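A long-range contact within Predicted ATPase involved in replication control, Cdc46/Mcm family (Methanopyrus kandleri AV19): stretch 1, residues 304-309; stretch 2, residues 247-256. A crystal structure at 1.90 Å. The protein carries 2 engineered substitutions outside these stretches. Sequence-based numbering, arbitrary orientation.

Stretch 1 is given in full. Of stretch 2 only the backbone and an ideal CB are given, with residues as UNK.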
ATOM      1  N   LEU A 304      -0.768  -1.495   9.115  1.00 15.58           N
ATOM      2  CA  LEU A 304      -0.365  -2.744   9.750  1.00 15.76           C
ATOM      3  C   LEU A 304      -1.065  -2.860  11.110  1.00 16.07           C
ATOM      4  O   LEU A 304      -0.721  -2.149  12.065  1.00 15.16           O
ATOM      5  CB  LEU A 304       1.157  -2.847   9.890  1.00 16.39           C
ATOM      6  CG  LEU A 304       1.636  -4.096  10.651  1.00 14.59           C
ATOM      7  CD1 LEU A 304       1.488  -5.348   9.810  1.00 13.94           C
ATOM      8  CD2 LEU A 304       3.078  -3.893  11.111  1.00 17.22           C
ATOM      9  N   ALA A 305      -2.046  -3.758  11.189  1.00 15.78           N
ATOM     10  CA  ALA A 305      -2.778  -3.951  12.443  1.00 16.66           C
ATOM     11  C   ALA A 305      -2.062  -5.000  13.282  1.00 16.64           C
ATOM     12  O   ALA A 305      -1.985  -6.174  12.894  1.00 17.47           O
ATOM     13  CB  ALA A 305      -4.232  -4.355  12.171  1.00 16.16           C
ATOM     14  N   VAL A 306      -1.519  -4.569  14.414  1.00 16.84           N
ATOM     15  CA  VAL A 306      -0.679  -5.434  15.249  1.00 17.26           C
ATOM     16  C   VAL A 306      -1.419  -5.689  16.552  1.00 17.00           C
ATOM     17  O   VAL A 306      -1.358  -4.878  17.470  1.00 16.90           O
ATOM     18  CB  VAL A 306       0.706  -4.811  15.540  1.00 17.20           C
ATOM     19  CG1 VAL A 306       1.551  -5.779  16.378  1.00 18.09           C
ATOM     20  CG2 VAL A 306       1.442  -4.502  14.233  1.00 17.44           C
ATOM     21  N   ASP A 307      -2.131  -6.810  16.604  1.00 17.47           N
ATOM     22  CA  ASP A 307      -3.004  -7.115  17.747  1.00 18.47           C
ATOM     23  C   ASP A 307      -2.194  -7.841  18.821  1.00 19.43           C
ATOM     24  O   ASP A 307      -1.212  -8.529  18.514  1.00 19.86           O
ATOM     25  CB  ASP A 307      -4.181  -7.983  17.299  1.00 17.70           C
ATOM     26  CG  ASP A 307      -5.429  -7.837  18.201  1.00 17.58           C
ATOM     27  OD1 ASP A 307      -5.403  -7.114  19.213  1.00 18.26           O
ATOM     28  OD2 ASP A 307      -6.456  -8.449  17.846  1.00 19.40           O
ATOM     29  N   HIS A 308      -2.613  -7.684  20.073  1.00 19.55           N
ATOM     30  CA  HIS A 308      -1.975  -8.341  21.221  1.00 20.56           C
ATOM     31  C   HIS A 308      -0.486  -8.030  21.362  1.00 20.92           C
ATOM     32  O   HIS A 308       0.357  -8.940  21.388  1.00 21.64           O
ATOM     33  CB  HIS A 308      -2.233  -9.853  21.174  1.00 20.25           C
ATOM     34  CG  HIS A 308      -3.674 -10.188  20.940  1.00 21.03           C
ATOM     35  ND1 HIS A 308      -4.645  -9.974  21.890  1.00 24.77           N
ATOM     36  CD2 HIS A 308      -4.313 -10.668  19.849  1.00 22.39           C
ATOM     37  CE1 HIS A 308      -5.820 -10.340  21.405  1.00 23.31           C
ATOM     38  NE2 HIS A 308      -5.647 -10.752  20.163  1.00 23.82           N
ATOM     39  N   LEU A 309      -0.175  -6.744  21.466  1.00 20.35           N
ATOM     40  CA  LEU A 309       1.200  -6.271  21.610  1.00 21.74           C
ATOM     41  C   LEU A 309       1.829  -6.590  22.981  1.00 22.58           C
ATOM     42  O   LEU A 309       3.052  -6.521  23.133  1.00 22.59           O
ATOM     43  CB  LEU A 309       1.256  -4.754  21.329  1.00 21.12           C
ATOM     44  CG  LEU A 309       2.592  -4.013  21.158  1.00 22.62           C
ATOM     45  CD1 LEU A 309       3.379  -4.543  19.953  1.00 22.62           C
ATOM     46  CD2 LEU A 309       2.307  -2.541  20.961  1.00 22.04           C
ATOM     47  N   UNK A 247      -9.681  -3.758  26.467  1.00 29.76           N
ATOM     48  CA  UNK A 247      -9.977  -5.194  26.532  1.00 30.12           C
ATOM     49  C   UNK A 247      -9.812  -5.838  25.163  1.00 29.73           C
ATOM     50  O   UNK A 247     -10.111  -5.192  24.155  1.00 29.64           O
ATOM     51  CB  UNK A 247     -11.395  -5.430  27.056  1.00 30.12           C
ATOM     52  N   UNK A 248      -9.345  -7.109  25.120  1.00 29.39           N
ATOM     53  CA  UNK A 248      -9.014  -7.820  23.870  1.00 29.34           C
ATOM     54  C   UNK A 248     -10.096  -7.836  22.799  1.00 28.91           C
ATOM     55  O   UNK A 248      -9.833  -7.497  21.647  1.00 28.79           O
ATOM     56  CB  UNK A 248      -8.658  -9.270  24.204  1.00 29.34           C
ATOM     57  N   UNK A 249     -11.300  -8.249  23.182  1.00 28.50           N
ATOM     58  CA  UNK A 249     -12.412  -8.433  22.261  1.00 28.15           C
ATOM     59  C   UNK A 249     -12.736  -7.150  21.483  1.00 27.72           C
ATOM     60  O   UNK A 249     -12.847  -7.158  20.250  1.00 28.38           O
ATOM     61  CB  UNK A 249     -13.648  -8.904  23.030  1.00 28.15           C
ATOM     62  N   UNK A 250     -12.881  -6.050  22.202  1.00 27.28           N
ATOM     63  CA  UNK A 250     -13.290  -4.812  21.562  1.00 27.58           C
ATOM     64  C   UNK A 250     -12.151  -4.237  20.687  1.00 26.94           C
ATOM     65  O   UNK A 250     -12.401  -3.735  19.592  1.00 27.25           O
ATOM     66  CB  UNK A 250     -13.718  -3.795  22.622  1.00 27.58           C
ATOM     67  N   UNK A 251     -10.913  -4.350  21.161  1.00 25.76           N
ATOM     68  CA  UNK A 251      -9.751  -3.871  20.386  1.00 25.28           C
ATOM     69  C   UNK A 251      -9.573  -4.687  19.103  1.00 24.27           C
ATOM     70  O   UNK A 251      -9.300  -4.121  18.035  1.00 23.56           O
ATOM     71  CB  UNK A 251      -8.477  -3.945  21.231  1.00 25.28           C
ATOM     72  N   UNK A 252      -9.768  -6.008  19.185  1.00 23.02           N
ATOM     73  CA  UNK A 252      -9.658  -6.852  17.995  1.00 22.60           C
ATOM     74  C   UNK A 252     -10.730  -6.522  16.964  1.00 22.85           C
ATOM     75  O   UNK A 252     -10.455  -6.488  15.774  1.00 21.37           O
ATOM     76  CB  UNK A 252      -9.752  -8.328  18.385  1.00 22.60           C
ATOM     77  N   UNK A 253     -11.958  -6.305  17.429  1.00 22.49           N
ATOM     78  CA  UNK A 253     -13.050  -5.941  16.528  1.00 22.90           C
ATOM     79  C   UNK A 253     -12.703  -4.643  15.793  1.00 21.83           C
ATOM     80  O   UNK A 253     -12.941  -4.543  14.603  1.00 22.33           O
ATOM     81  CB  UNK A 253     -14.362  -5.789  17.300  1.00 22.90           C
ATOM     82  N   UNK A 254     -12.159  -3.665  16.508  1.00 21.16           N
ATOM     83  CA  UNK A 254     -11.771  -2.384  15.897  1.00 20.72           C
ATOM     84  C   UNK A 254     -10.690  -2.594  14.795  1.00 20.77           C
ATOM     85  O   UNK A 254     -10.876  -2.183  13.646  1.00 19.92           O
ATOM     86  CB  UNK A 254     -11.250  -1.430  16.974  1.00 20.72           C
ATOM     87  N   UNK A 255      -9.599  -3.273  15.145  1.00 19.18           N
ATOM     88  CA  UNK A 255      -8.517  -3.532  14.173  1.00 19.20           C
ATOM     89  C   UNK A 255      -9.035  -4.247  12.927  1.00 19.42           C
ATOM     90  O   UNK A 255      -8.723  -3.853  11.800  1.00 19.30           O
ATOM     91  CB  UNK A 255      -7.411  -4.367  14.820  1.00 19.20           C
ATOM     92  N   UNK A 256      -9.833  -5.298  13.130  1.00 19.60           N
ATOM     93  CA  UNK A 256     -10.407  -6.051  12.009  1.00 20.53           C
ATOM     94  C   UNK A 256     -11.349  -5.184  11.177  1.00 20.98           C
ATOM     95  O   UNK A 256     -11.343  -5.253   9.946  1.00 20.89           O
ATOM     96  CB  UNK A 256     -11.154  -7.283  12.525  1.00 20.53           C
TER

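Strand 304-307 and helix 248-256 run nearly antiparallel, at 166°, and their axes approach to 9.1 Å. Low numbers in the helix therefore lie near the end of stretch 1, and high numbers near Ala305.

Position 247 comes right before the helix. Its ideal CB has nothing of stretch 1 within 5.5 Å, so this contact sets no demand. The residue is Tyr247, at the N-cap position; its O accepts the first helical hydrogen bond, from N of residue 251.

Position 248 opens the helix with phi -52°. Its CB points sideways, 4.1 Å from His308 CE1. A small or medium apolar group would suit, and proline fits both the phi and the first turn, where no backbone N-H is needed for the helical ladder. It is Pro248. Its CB lies 4.3 Å from His308 CE1, at the edge of the imidazole ring. Its O accepts a hydrogen bond from water 1 (2.9 Å), which also donates to Asp307 OD1 (2.7 Å), bridging the stretches.

Positions 249 and 250 find no partner here; 249 points away and 250 is out of reach. Many side chains would do. They are Val249 and Val250.

Position 251 points toward stretch 1, but its CB stays 4.9 Å from Asp307 OD1. A small residue or a modest polar one is plausible. It is Cys251, with chi1 m, and it makes no close contact with the strand.

Position 252 is the most telling. Its CB points sideways, yet sits 3.3 Å from Asp307 OD2 and 5.1 Å from His308 NE2. A carboxylate so near favours a short donor: serine or threonine, perhaps. It is Ser252. With chi1 m, its OG donates a very short hydrogen bond of 2.5 Å to Asp307 OD2. The same OG lies 3.7 Å from His308 NE2.

Position 253 points away and 254 is out of reach, so stretch 1 does not constrain either. They are Glu253 and Ile254.

Position 255 points toward the strand, with its CB 4.1 Å from Ala305 CB. The small alanine methyl leaves room for an apolar side chain; leucine, isoleucine or methionine could serve. It is Leu255, which has the largest covered area in the helix. Its CG packs 4.0 Å from Ala305 CB, while its CD2 reaches 3.7 Å from Asp307 CA and 4.0 Å from Val306 C.

Position 256 points sideways, with nothing of stretch 1 within 5.5 Å of its ideal CB. Many residues are possible. It is His256, whose nearest approach to stretch 1 is NE2 to Asp307 OD2, 5.2 Å.

Stretch 2, residues 247-256: YPVVCSEILH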
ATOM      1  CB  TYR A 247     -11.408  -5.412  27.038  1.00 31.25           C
ATOM      2  CG  TYR A 247     -11.564  -5.266  28.534  1.00 32.67           C
ATOM      3  CD1 TYR A 247     -11.500  -4.016  29.142  1.00 33.72           C
ATOM      4  CD2 TYR A 247     -11.802  -6.384  29.340  1.00 34.77           C
ATOM      5  CE1 TYR A 247     -11.647  -3.869  30.520  1.00 35.62           C
ATOM      6  CE2 TYR A 247     -11.951  -6.252  30.726  1.00 36.00           C
ATOM      7  CZ  TYR A 247     -11.870  -4.988  31.303  1.00 35.34           C
ATOM      8  OH  TYR A 247     -12.016  -4.834  32.661  1.00 36.59           O
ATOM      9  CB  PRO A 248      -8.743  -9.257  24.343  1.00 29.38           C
ATOM     10  CG  PRO A 248      -8.280  -9.111  25.727  1.00 29.72           C
ATOM     11  CD  PRO A 248      -9.077  -7.956  26.300  1.00 29.97           C
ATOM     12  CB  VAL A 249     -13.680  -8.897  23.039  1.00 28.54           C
ATOM     13  CG1 VAL A 249     -14.064  -7.852  24.124  1.00 28.79           C
ATOM     14  CG2 VAL A 249     -14.841  -9.168  22.069  1.00 28.04           C
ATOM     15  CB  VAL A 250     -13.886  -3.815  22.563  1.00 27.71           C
ATOM     16  CG1 VAL A 250     -12.816  -3.195  23.444  1.00 27.75           C
ATOM     17  CG2 VAL A 250     -14.707  -2.740  21.815  1.00 29.41           C
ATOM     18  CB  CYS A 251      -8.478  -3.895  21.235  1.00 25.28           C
ATOM     19  SG  CYS A 251      -8.423  -2.711  22.582  1.00 29.01           S
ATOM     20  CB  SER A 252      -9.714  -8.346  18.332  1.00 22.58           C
ATOM     21  OG  SER A 252      -8.592  -8.724  19.108  1.00 21.54           O
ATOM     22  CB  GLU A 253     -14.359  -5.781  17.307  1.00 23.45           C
ATOM     23  CG  GLU A 253     -15.589  -5.545  16.425  1.00 26.14           C
ATOM     24  CD  GLU A 253     -15.718  -4.117  15.924  1.00 30.72           C
ATOM     25  OE1 GLU A 253     -15.174  -3.193  16.570  1.00 34.17           O
ATOM     26  OE2 GLU A 253     -16.370  -3.914  14.872  1.00 33.51           O
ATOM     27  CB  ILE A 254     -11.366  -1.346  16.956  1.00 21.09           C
ATOM     28  CG1 ILE A 254     -12.609  -0.945  17.773  1.00 22.17           C
ATOM     29  CG2 ILE A 254     -10.789  -0.072  16.293  1.00 21.36           C
ATOM     30  CD1 ILE A 254     -12.314  -0.236  19.080  1.00 23.96           C
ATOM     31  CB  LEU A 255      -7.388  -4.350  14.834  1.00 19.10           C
ATOM     32  CG  LEU A 255      -6.256  -3.600  15.541  1.00 18.66           C
ATOM     33  CD1 LEU A 255      -6.763  -2.660  16.619  1.00 18.51           C
ATOM     34  CD2 LEU A 255      -5.230  -4.587  16.136  1.00 19.04           C
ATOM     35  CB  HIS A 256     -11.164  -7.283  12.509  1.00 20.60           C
ATOM     36  CG  HIS A 256     -10.282  -8.443  12.856  1.00 22.62           C
ATOM     37  ND1 HIS A 256      -9.461  -9.056  11.934  1.00 24.97           N
ATOM     38  CD2 HIS A 256     -10.125  -9.129  14.012  1.00 24.22           C
ATOM     39  CE1 HIS A 256      -8.812 -10.051  12.514  1.00 24.16           C
ATOM     40  NE2 HIS A 256      -9.205 -10.121  13.774  1.00 24.59           N
TER
HETATM   41  O   HOH W   1      -7.015  -7.033  21.365  1.00 21.78           O
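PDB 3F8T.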